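Local structure of putative ABC-transporter ATP-binding protein (Alicyclobacillus acidocaldarius, 1Z47) at residues T14-Y24 with E65-G75; G53-I61 with T198-Q206. The protein probably binds and hydrolyses ATP as the ATPase subunit of a putative sulfate ABC transporter, powering uptake of the anion across the membrane. All coordinates share one frame; numbering follows the deposited sequence.

Interaction 1 (T14-Y24 with E65-G75); sequences TIEFVGVEKIY and ERPTKGDVWIG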
loop_
_atom_site.group_PDB
_atom_site.type_symbol
_atom_site.label_atom_id
_atom_site.label_comp_id
_atom_site.label_asym_id
_atom_site.label_seq_id
_atom_site.Cartn_x
_atom_site.Cartn_y
_atom_site.Cartn_z
ATOM N N THR B 14 -6.840 -20.885 19.852
ATOM C CA THR B 14 -7.761 -20.394 20.916
ATOM C C THR B 14 -9.109 -20.054 20.289
ATOM O O THR B 14 -10.051 -19.735 20.998
ATOM C CB THR B 14 -7.209 -19.107 21.593
ATOM O OG1 THR B 14 -5.800 -19.000 21.349
ATOM C CG2 THR B 14 -7.455 -19.139 23.104
ATOM N N ILE B 15 -9.199 -20.107 18.959
ATOM C CA ILE B 15 -10.454 -19.772 18.285
ATOM C C ILE B 15 -10.877 -20.826 17.267
ATOM O O ILE B 15 -10.041 -21.379 16.546
ATOM C CB ILE B 15 -10.362 -18.412 17.530
ATOM C CG1 ILE B 15 -9.754 -17.334 18.438
ATOM C CG2 ILE B 15 -11.756 -17.976 17.098
ATOM C CD1 ILE B 15 -9.657 -15.957 17.779
ATOM N N GLU B 16 -12.174 -21.103 17.203
ATOM C CA GLU B 16 -12.652 -22.088 16.240
ATOM C C GLU B 16 -14.057 -21.819 15.756
ATOM O O GLU B 16 -14.958 -21.465 16.527
ATOM C CB GLU B 16 -12.568 -23.516 16.812
ATOM C CG GLU B 16 -13.027 -24.593 15.808
ATOM C CD GLU B 16 -12.719 -26.027 16.253
ATOM O OE1 GLU B 16 -13.050 -26.963 15.488
ATOM O OE2 GLU B 16 -12.149 -26.224 17.352
ATOM N N PHE B 17 -14.237 -21.944 14.449
ATOM C CA PHE B 17 -15.556 -21.768 13.869
ATOM C C PHE B 17 -16.016 -23.164 13.450
ATOM O O PHE B 17 -15.252 -23.919 12.859
ATOM C CB PHE B 17 -15.509 -20.841 12.636
ATOM C CG PHE B 17 -15.695 -19.376 12.963
ATOM C CD1 PHE B 17 -16.338 -18.527 12.062
ATOM C CD2 PHE B 17 -15.216 -18.845 14.160
ATOM C CE1 PHE B 17 -16.504 -17.168 12.346
ATOM C CE2 PHE B 17 -15.377 -17.488 14.454
ATOM C CZ PHE B 17 -16.020 -16.650 13.546
ATOM N N VAL B 18 -17.259 -23.492 13.768
ATOM C CA VAL B 18 -17.818 -24.797 13.414
ATOM C C VAL B 18 -19.031 -24.580 12.525
ATOM O O VAL B 18 -20.102 -24.190 13.004
ATOM C CB VAL B 18 -18.248 -25.587 14.676
ATOM C CG1 VAL B 18 -18.865 -26.936 14.270
ATOM C CG2 VAL B 18 -17.046 -25.806 15.572
ATOM N N GLY B 19 -18.845 -24.811 11.227
ATOM C CA GLY B 19 -19.929 -24.649 10.274
ATOM C C GLY B 19 -20.700 -23.363 10.492
ATOM O O GLY B 19 -21.931 -23.360 10.507
ATOM N N VAL B 20 -19.967 -22.265 10.659
ATOM C CA VAL B 20 -20.577 -20.970 10.894
ATOM C C VAL B 20 -21.147 -20.406 9.607
ATOM O O VAL B 20 -20.485 -20.379 8.564
ATOM C CB VAL B 20 -19.559 -19.985 11.489
ATOM C CG1 VAL B 20 -20.205 -18.624 11.663
ATOM C CG2 VAL B 20 -19.037 -20.527 12.829
ATOM N N GLU B 21 -22.384 -19.949 9.702
ATOM C CA GLU B 21 -23.095 -19.401 8.571
ATOM C C GLU B 21 -23.854 -18.155 9.000
ATOM O O GLU B 21 -24.530 -18.155 10.024
ATOM C CB GLU B 21 -24.060 -20.462 8.042
ATOM C CG GLU B 21 -24.954 -20.023 6.917
ATOM C CD GLU B 21 -25.953 -21.110 6.539
ATOM O OE1 GLU B 21 -25.508 -22.213 6.130
ATOM O OE2 GLU B 21 -27.175 -20.856 6.667
ATOM N N LYS B 22 -23.727 -17.099 8.201
ATOM C CA LYS B 22 -24.380 -15.816 8.440
ATOM C C LYS B 22 -24.479 -15.218 7.045
ATOM O O LYS B 22 -23.513 -14.677 6.521
ATOM C CB LYS B 22 -23.497 -14.942 9.321
ATOM C CG LYS B 22 -24.217 -14.233 10.440
ATOM C CD LYS B 22 -25.077 -13.088 9.955
ATOM C CE LYS B 22 -25.448 -12.218 11.147
ATOM N NZ LYS B 22 -26.335 -11.087 10.803
ATOM N N ILE B 23 -25.656 -15.325 6.451
ATOM C CA ILE B 23 -25.887 -14.867 5.086
ATOM C C ILE B 23 -26.656 -13.557 4.989
ATOM O O ILE B 23 -27.649 -13.353 5.686
ATOM C CB ILE B 23 -26.645 -15.975 4.316
ATOM C CG1 ILE B 23 -25.801 -17.249 4.338
ATOM C CG2 ILE B 23 -26.950 -15.545 2.887
ATOM C CD1 ILE B 23 -26.579 -18.502 4.047
ATOM N N TYR B 24 -26.186 -12.663 4.129
ATOM C CA TYR B 24 -26.859 -11.384 3.929
ATOM C C TYR B 24 -27.492 -11.437 2.544
ATOM O O TYR B 24 -26.808 -11.680 1.549
ATOM C CB TYR B 24 -25.867 -10.217 4.024
ATOM C CG TYR B 24 -25.318 -9.988 5.420
ATOM C CD1 TYR B 24 -24.288 -10.776 5.930
ATOM C CD2 TYR B 24 -25.857 -8.997 6.239
ATOM C CE1 TYR B 24 -23.796 -10.583 7.237
ATOM C CE2 TYR B 24 -25.385 -8.797 7.539
ATOM C CZ TYR B 24 -24.357 -9.594 8.031
ATOM O OH TYR B 24 -23.925 -9.408 9.325
ATOM N N GLU B 65 -21.836 -9.948 16.126
ATOM C CA GLU B 65 -22.749 -10.614 15.202
ATOM C C GLU B 65 -22.912 -12.035 15.709
ATOM O O GLU B 65 -22.022 -12.567 16.369
ATOM C CB GLU B 65 -22.156 -10.657 13.792
ATOM C CG GLU B 65 -21.998 -9.303 13.131
ATOM C CD GLU B 65 -23.321 -8.711 12.695
ATOM O OE1 GLU B 65 -23.325 -7.561 12.204
ATOM O OE2 GLU B 65 -24.360 -9.396 12.836
ATOM N N ARG B 66 -24.044 -12.652 15.393
ATOM C CA ARG B 66 -24.292 -14.020 15.820
ATOM C C ARG B 66 -24.580 -14.897 14.603
ATOM O O ARG B 66 -25.323 -14.500 13.704
ATOM C CB ARG B 66 -25.479 -14.061 16.775
ATOM C CG ARG B 66 -25.351 -15.122 17.845
ATOM C CD ARG B 66 -24.940 -14.505 19.183
ATOM N NE ARG B 66 -26.009 -13.691 19.769
ATOM C CZ ARG B 66 -25.929 -13.101 20.959
ATOM N NH1 ARG B 66 -24.829 -13.233 21.689
ATOM N NH2 ARG B 66 -26.942 -12.378 21.419
ATOM N N PRO B 67 -24.004 -16.112 14.570
ATOM C CA PRO B 67 -24.205 -17.042 13.448
ATOM C C PRO B 67 -25.626 -17.590 13.312
ATOM O O PRO B 67 -26.292 -17.865 14.308
ATOM C CB PRO B 67 -23.179 -18.141 13.723
ATOM C CG PRO B 67 -23.104 -18.168 15.227
ATOM C CD PRO B 67 -23.113 -16.694 15.591
ATOM N N THR B 68 -26.084 -17.726 12.069
ATOM C CA THR B 68 -27.418 -18.251 11.777
ATOM C C THR B 68 -27.382 -19.770 11.946
ATOM O O THR B 68 -28.418 -20.413 12.129
ATOM C CB THR B 68 -27.857 -17.939 10.319
ATOM O OG1 THR B 68 -27.789 -16.530 10.078
ATOM C CG2 THR B 68 -29.287 -18.406 10.085
ATOM N N LYS B 69 -26.177 -20.326 11.862
ATOM C CA LYS B 69 -25.922 -21.760 12.012
ATOM C C LYS B 69 -24.442 -21.908 12.334
ATOM O O LYS B 69 -23.634 -21.039 11.995
ATOM C CB LYS B 69 -26.233 -22.518 10.713
ATOM C CG LYS B 69 -27.703 -22.546 10.336
ATOM C CD LYS B 69 -27.908 -23.036 8.909
ATOM C CE LYS B 69 -29.331 -22.753 8.438
ATOM N NZ LYS B 69 -29.522 -23.034 6.981
ATOM N N GLY B 70 -24.079 -23.005 12.981
ATOM C CA GLY B 70 -22.688 -23.213 13.332
ATOM C C GLY B 70 -22.372 -22.559 14.656
ATOM O O GLY B 70 -23.193 -21.832 15.207
ATOM N N ASP B 71 -21.183 -22.811 15.182
ATOM C CA ASP B 71 -20.815 -22.228 16.464
ATOM C C ASP B 71 -19.396 -21.678 16.488
ATOM O O ASP B 71 -18.554 -22.057 15.675
ATOM C CB ASP B 71 -20.973 -23.263 17.589
ATOM C CG ASP B 71 -22.424 -23.674 17.818
ATOM O OD1 ASP B 71 -22.870 -24.676 17.218
ATOM O OD2 ASP B 71 -23.125 -22.980 18.595
ATOM N N VAL B 72 -19.143 -20.784 17.441
ATOM C CA VAL B 72 -17.828 -20.178 17.608
ATOM C C VAL B 72 -17.256 -20.534 18.973
ATOM O O VAL B 72 -17.902 -20.344 20.001
ATOM C CB VAL B 72 -17.885 -18.638 17.473
ATOM C CG1 VAL B 72 -19.010 -18.076 18.327
ATOM C CG2 VAL B 72 -16.538 -18.036 17.887
ATOM N N TRP B 73 -16.033 -21.040 18.967
ATOM C CA TRP B 73 -15.366 -21.439 20.186
ATOM C C TRP B 73 -14.126 -20.610 20.443
ATOM O O TRP B 73 -13.420 -20.223 19.510
ATOM C CB TRP B 73 -14.969 -22.908 20.089
ATOM C CG TRP B 73 -16.122 -23.830 20.116
ATOM C CD1 TRP B 73 -17.187 -23.847 19.263
ATOM C CD2 TRP B 73 -16.352 -24.859 21.073
ATOM N NE1 TRP B 73 -18.075 -24.829 19.634
ATOM C CE2 TRP B 73 -17.586 -25.466 20.744
ATOM C CE3 TRP B 73 -15.635 -25.328 22.181
ATOM C CZ2 TRP B 73 -18.119 -26.521 21.487
ATOM C CZ3 TRP B 73 -16.163 -26.376 22.919
ATOM C CH2 TRP B 73 -17.396 -26.961 22.568
ATOM N N ILE B 74 -13.862 -20.354 21.720
ATOM C CA ILE B 74 -12.700 -19.593 22.145
ATOM C C ILE B 74 -12.155 -20.236 23.418
ATOM O O ILE B 74 -12.846 -20.296 24.433
ATOM C CB ILE B 74 -13.054 -18.108 22.432
ATOM C CG1 ILE B 74 -13.483 -17.409 21.134
ATOM C CG2 ILE B 74 -11.842 -17.395 23.002
ATOM C CD1 ILE B 74 -13.910 -15.950 21.301
ATOM N N GLY B 75 -10.916 -20.715 23.351
ATOM C CA GLY B 75 -10.306 -21.358 24.500
ATOM C C GLY B 75 -11.049 -22.635 24.856
ATOM O O GLY B 75 -11.176 -22.989 26.033
#
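Glu16 and Trp73 form a hydrogen-bonded antiparallel pair, Trp73 N reaching Glu16 O at 2.7 Å in the carbonyl plane, and the short strands 15-17 and 71-74 run at 169° to each other. Between Val18 and Glu21 a beta bulge shifts the register by one residue. At Gly70 a CB would run into Gly19 O and Val20 N, and the backbone angles also call for glycine. Glu21 O accepts from both Thr68 N and Lys69 N, the latter at 3.3 Å, in a separate, classic beta bulge. Phe17 and Val72 lie side by side on the buried face, Phe17 CE2 3.7 Å from Val72 CG2; Phe17 also stacks on Phe36 and packs on helix 54-62. The apolar Val20 and Pro67 meet obliquely, Val20 CG1 3.6 Å from Pro67 CB, and Pro67 packs on Leu60 of that helix. On the other face the extended chains of Glu21 and Lys69 run alongside each other to a weak salt bridge, OE2 to NZ 3.2 Å. Lys22, bent at chi2 (-73°), crosses Glu65 at about a right angle in a second weak one, Lys22 NZ to Glu65 OE2 3.3 Å. Such bulged strands belong to the antiparallel beta subdomain of ABC-transporter ATPases.

Interaction 2 (G53-I61 with T198-Q206); sequences GKTTILRLI and TSVFVTHDQ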
loop_
_atom_site.group_PDB
_atom_site.type_symbol
_atom_site.label_atom_id
_atom_site.label_comp_id
_atom_site.label_asym_id
_atom_site.label_seq_id
_atom_site.Cartn_x
_atom_site.Cartn_y
_atom_site.Cartn_z
ATOM N N GLY B 53 -16.700 -11.432 3.453
ATOM C CA GLY B 53 -16.992 -12.156 4.679
ATOM C C GLY B 53 -15.922 -11.971 5.760
ATOM O O GLY B 53 -16.123 -12.384 6.917
ATOM N N LYS B 54 -14.791 -11.342 5.420
ATOM C CA LYS B 54 -13.731 -11.149 6.400
ATOM C C LYS B 54 -14.144 -10.300 7.605
ATOM O O LYS B 54 -13.777 -10.608 8.748
ATOM C CB LYS B 54 -12.466 -10.546 5.734
ATOM C CG LYS B 54 -12.599 -9.105 5.170
ATOM C CD LYS B 54 -11.334 -8.765 4.359
ATOM C CE LYS B 54 -11.191 -7.279 3.987
ATOM N NZ LYS B 54 -12.226 -6.828 3.041
ATOM N N THR B 55 -14.898 -9.235 7.379
ATOM C CA THR B 55 -15.307 -8.378 8.494
ATOM C C THR B 55 -16.376 -9.073 9.349
ATOM O O THR B 55 -16.328 -9.035 10.597
ATOM C CB THR B 55 -15.818 -7.012 7.969
ATOM O OG1 THR B 55 -14.749 -6.366 7.265
ATOM C CG2 THR B 55 -16.256 -6.103 9.114
ATOM N N THR B 56 -17.316 -9.733 8.681
ATOM C CA THR B 56 -18.372 -10.454 9.390
ATOM C C THR B 56 -17.726 -11.487 10.311
ATOM O O THR B 56 -18.135 -11.623 11.463
ATOM C CB THR B 56 -19.317 -11.149 8.398
ATOM O OG1 THR B 56 -19.846 -10.156 7.504
ATOM C CG2 THR B 56 -20.490 -11.845 9.149
ATOM N N ILE B 57 -16.706 -12.194 9.812
ATOM C CA ILE B 57 -15.997 -13.196 10.616
ATOM C C ILE B 57 -15.374 -12.541 11.865
ATOM O O ILE B 57 -15.529 -13.047 12.988
ATOM C CB ILE B 57 -14.889 -13.900 9.790
ATOM C CG1 ILE B 57 -15.544 -14.873 8.782
ATOM C CG2 ILE B 57 -13.897 -14.615 10.721
ATOM C CD1 ILE B 57 -14.547 -15.630 7.901
ATOM N N LEU B 58 -14.656 -11.429 11.674
ATOM C CA LEU B 58 -14.054 -10.722 12.808
ATOM C C LEU B 58 -15.158 -10.371 13.820
ATOM O O LEU B 58 -14.993 -10.589 15.027
ATOM C CB LEU B 58 -13.358 -9.430 12.339
ATOM C CG LEU B 58 -12.394 -8.890 13.386
ATOM C CD1 LEU B 58 -11.075 -9.669 13.313
ATOM C CD2 LEU B 58 -12.190 -7.376 13.172
ATOM N N ARG B 59 -16.283 -9.844 13.328
ATOM C CA ARG B 59 -17.409 -9.477 14.190
ATOM C C ARG B 59 -18.070 -10.707 14.853
ATOM O O ARG B 59 -18.610 -10.596 15.956
ATOM C CB ARG B 59 -18.446 -8.676 13.399
ATOM C CG ARG B 59 -17.914 -7.320 12.919
ATOM C CD ARG B 59 -18.866 -6.655 11.944
ATOM N NE ARG B 59 -20.176 -6.457 12.550
ATOM C CZ ARG B 59 -20.409 -5.656 13.589
ATOM N NH1 ARG B 59 -21.641 -5.548 14.079
ATOM N NH2 ARG B 59 -19.414 -4.955 14.125
ATOM N N LEU B 60 -18.018 -11.864 14.191
ATOM C CA LEU B 60 -18.583 -13.101 14.757
ATOM C C LEU B 60 -17.720 -13.557 15.935
ATOM O O LEU B 60 -18.221 -14.182 16.868
ATOM C CB LEU B 60 -18.610 -14.243 13.731
ATOM C CG LEU B 60 -19.867 -14.668 12.963
ATOM C CD1 LEU B 60 -21.084 -14.627 13.878
ATOM C CD2 LEU B 60 -20.080 -13.788 11.772
ATOM N N ILE B 61 -16.421 -13.267 15.876
ATOM C CA ILE B 61 -15.515 -13.638 16.957
ATOM C C ILE B 61 -15.739 -12.689 18.144
ATOM O O ILE B 61 -15.630 -13.086 19.316
ATOM C CB ILE B 61 -14.036 -13.538 16.525
ATOM C CG1 ILE B 61 -13.744 -14.508 15.382
ATOM C CG2 ILE B 61 -13.127 -13.855 17.714
ATOM C CD1 ILE B 61 -12.326 -14.388 14.821
ATOM N N THR B 198 -3.495 -14.015 21.327
ATOM C CA THR B 198 -3.967 -14.563 20.050
ATOM C C THR B 198 -4.555 -13.347 19.318
ATOM O O THR B 198 -5.429 -12.668 19.852
ATOM C CB THR B 198 -5.092 -15.610 20.267
ATOM O OG1 THR B 198 -4.580 -16.713 21.033
ATOM C CG2 THR B 198 -5.626 -16.124 18.917
ATOM N N SER B 199 -4.098 -13.074 18.100
ATOM C CA SER B 199 -4.591 -11.900 17.391
ATOM C C SER B 199 -5.129 -12.183 15.985
ATOM O O SER B 199 -4.571 -12.998 15.255
ATOM C CB SER B 199 -3.463 -10.867 17.292
ATOM O OG SER B 199 -3.027 -10.427 18.566
ATOM N N VAL B 200 -6.205 -11.494 15.625
ATOM C CA VAL B 200 -6.825 -11.640 14.306
ATOM C C VAL B 200 -7.054 -10.223 13.756
ATOM O O VAL B 200 -7.582 -9.361 14.461
ATOM C CB VAL B 200 -8.214 -12.329 14.375
ATOM C CG1 VAL B 200 -8.674 -12.722 12.953
ATOM C CG2 VAL B 200 -8.155 -13.575 15.263
ATOM N N PHE B 201 -6.679 -9.983 12.500
ATOM C CA PHE B 201 -6.892 -8.652 11.935
ATOM C C PHE B 201 -7.493 -8.797 10.543
ATOM O O PHE B 201 -7.320 -9.818 9.887
ATOM C CB PHE B 201 -5.576 -7.861 11.898
ATOM C CG PHE B 201 -4.534 -8.430 10.977
ATOM C CD1 PHE B 201 -4.400 -7.955 9.666
ATOM C CD2 PHE B 201 -3.653 -9.415 11.429
ATOM C CE1 PHE B 201 -3.400 -8.451 8.835
ATOM C CE2 PHE B 201 -2.654 -9.923 10.617
ATOM C CZ PHE B 201 -2.517 -9.443 9.308
ATOM N N VAL B 202 -8.221 -7.776 10.121
ATOM C CA VAL B 202 -8.890 -7.768 8.822
ATOM C C VAL B 202 -8.066 -6.938 7.851
ATOM O O VAL B 202 -7.500 -5.911 8.235
ATOM C CB VAL B 202 -10.308 -7.154 8.973
ATOM C CG1 VAL B 202 -10.852 -6.699 7.620
ATOM C CG2 VAL B 202 -11.261 -8.201 9.619
ATOM N N THR B 203 -7.986 -7.377 6.598
ATOM C CA THR B 203 -7.220 -6.622 5.611
ATOM C C THR B 203 -7.531 -6.999 4.155
ATOM O O THR B 203 -7.849 -8.146 3.839
ATOM C CB THR B 203 -5.697 -6.776 5.864
ATOM O OG1 THR B 203 -4.975 -5.920 4.976
ATOM C CG2 THR B 203 -5.258 -8.195 5.645
ATOM N N HIS B 204 -7.454 -6.015 3.266
ATOM C CA HIS B 204 -7.674 -6.275 1.852
ATOM C C HIS B 204 -6.345 -6.088 1.111
ATOM O O HIS B 204 -6.292 -6.111 -0.128
ATOM C CB HIS B 204 -8.765 -5.342 1.295
ATOM C CG HIS B 204 -8.509 -3.882 1.550
ATOM N ND1 HIS B 204 -7.482 -3.188 0.950
ATOM C CD2 HIS B 204 -9.162 -2.985 2.332
ATOM C CE1 HIS B 204 -7.509 -1.927 1.348
ATOM N NE2 HIS B 204 -8.521 -1.778 2.186
ATOM N N ASP B 205 -5.270 -5.948 1.891
ATOM C CA ASP B 205 -3.903 -5.728 1.386
ATOM C C ASP B 205 -3.041 -6.989 1.576
ATOM O O ASP B 205 -2.555 -7.263 2.670
ATOM C CB ASP B 205 -3.252 -4.564 2.146
ATOM C CG ASP B 205 -1.888 -4.182 1.581
ATOM O OD1 ASP B 205 -1.273 -5.004 0.855
ATOM O OD2 ASP B 205 -1.432 -3.049 1.869
ATOM N N GLN B 206 -2.820 -7.739 0.504
ATOM C CA GLN B 206 -2.061 -8.966 0.648
ATOM C C GLN B 206 -0.644 -8.739 1.172
ATOM O O GLN B 206 -0.120 -9.572 1.906
ATOM C CB GLN B 206 -2.051 -9.738 -0.681
ATOM C CG GLN B 206 -1.458 -9.002 -1.890
ATOM C CD GLN B 206 0.060 -9.008 -1.904
ATOM O OE1 GLN B 206 0.699 -10.009 -1.553
ATOM N NE2 GLN B 206 0.647 -7.906 -2.341
#
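The helix that follows the P-loop (Walker A motif) packs here on a central strand of the nucleotide-binding core; the sequence around Gly53, the glycine just before the helix, Lys54 and Thr55 fits that motif. Helix 54-61 runs roughly antiparallel to strand 198-203, at 154° with 8.5 Å between the axes, as expected of a helix packed on the parallel strands of an alpha/beta sheet. Val202 is the centre of the contact: its two methyls part, CG2 lying 3.6 Å from Leu58 CB and CG1 turning to the lysine, 3.7 Å from Lys54 CE. A beta-branched residue suits this place, since it sets one methyl against Leu58 and the other against the Lys54 chain. Leu58, with CG anti to its backbone nitrogen (chi1 -163°), slides past Val200 in the opposite direction, Leu58 CD1 to Val200 CG1 3.9 Å; Ile61 CD1 touches Val200 CG2 more loosely. Just past the end of the strand, His204 ND1 bonds to Thr178 OG1 of the second subunit, so this end reaches the dimer interface. Thr203 OG1 closes an ST turn by accepting from Asp205 N and also bonds to Glu208. The aliphatic chain of Lys54 lies across the strand end, extended through chi2 and chi3, then bent at chi4 (-67°); CE rests 3.5 Å from Thr203 O, while NZ bonds weakly to Gly48 O.

Helix 54-62 joins the two contacts: it packs on strand 198-203 in interaction 2, while Ile57, Leu60 and Ile61 meet Phe17 of interaction 1. The helix thus lies between the antiparallel and the central sheet, Ile61 touching both Phe17 and Val200, and Val200 also meets Ile15. The centres of the contacts lie about 13 Å apart. Two polar contacts also join them: Thr14 OG1 and Thr198 OG1 are 2.6 Å apart, probably hydrogen-bonded, and Arg59 NH1 makes a salt bridge of 3.2 Å to Glu65 OE1. Leu60 CD1 packs 3.3 Å from Pro67 N. Interaction 2 contains the presumed Walker A residues Gly53, Lys54 and Thr55; interaction 1 approaches that loop through Tyr24, whose side chain lies near it without touching.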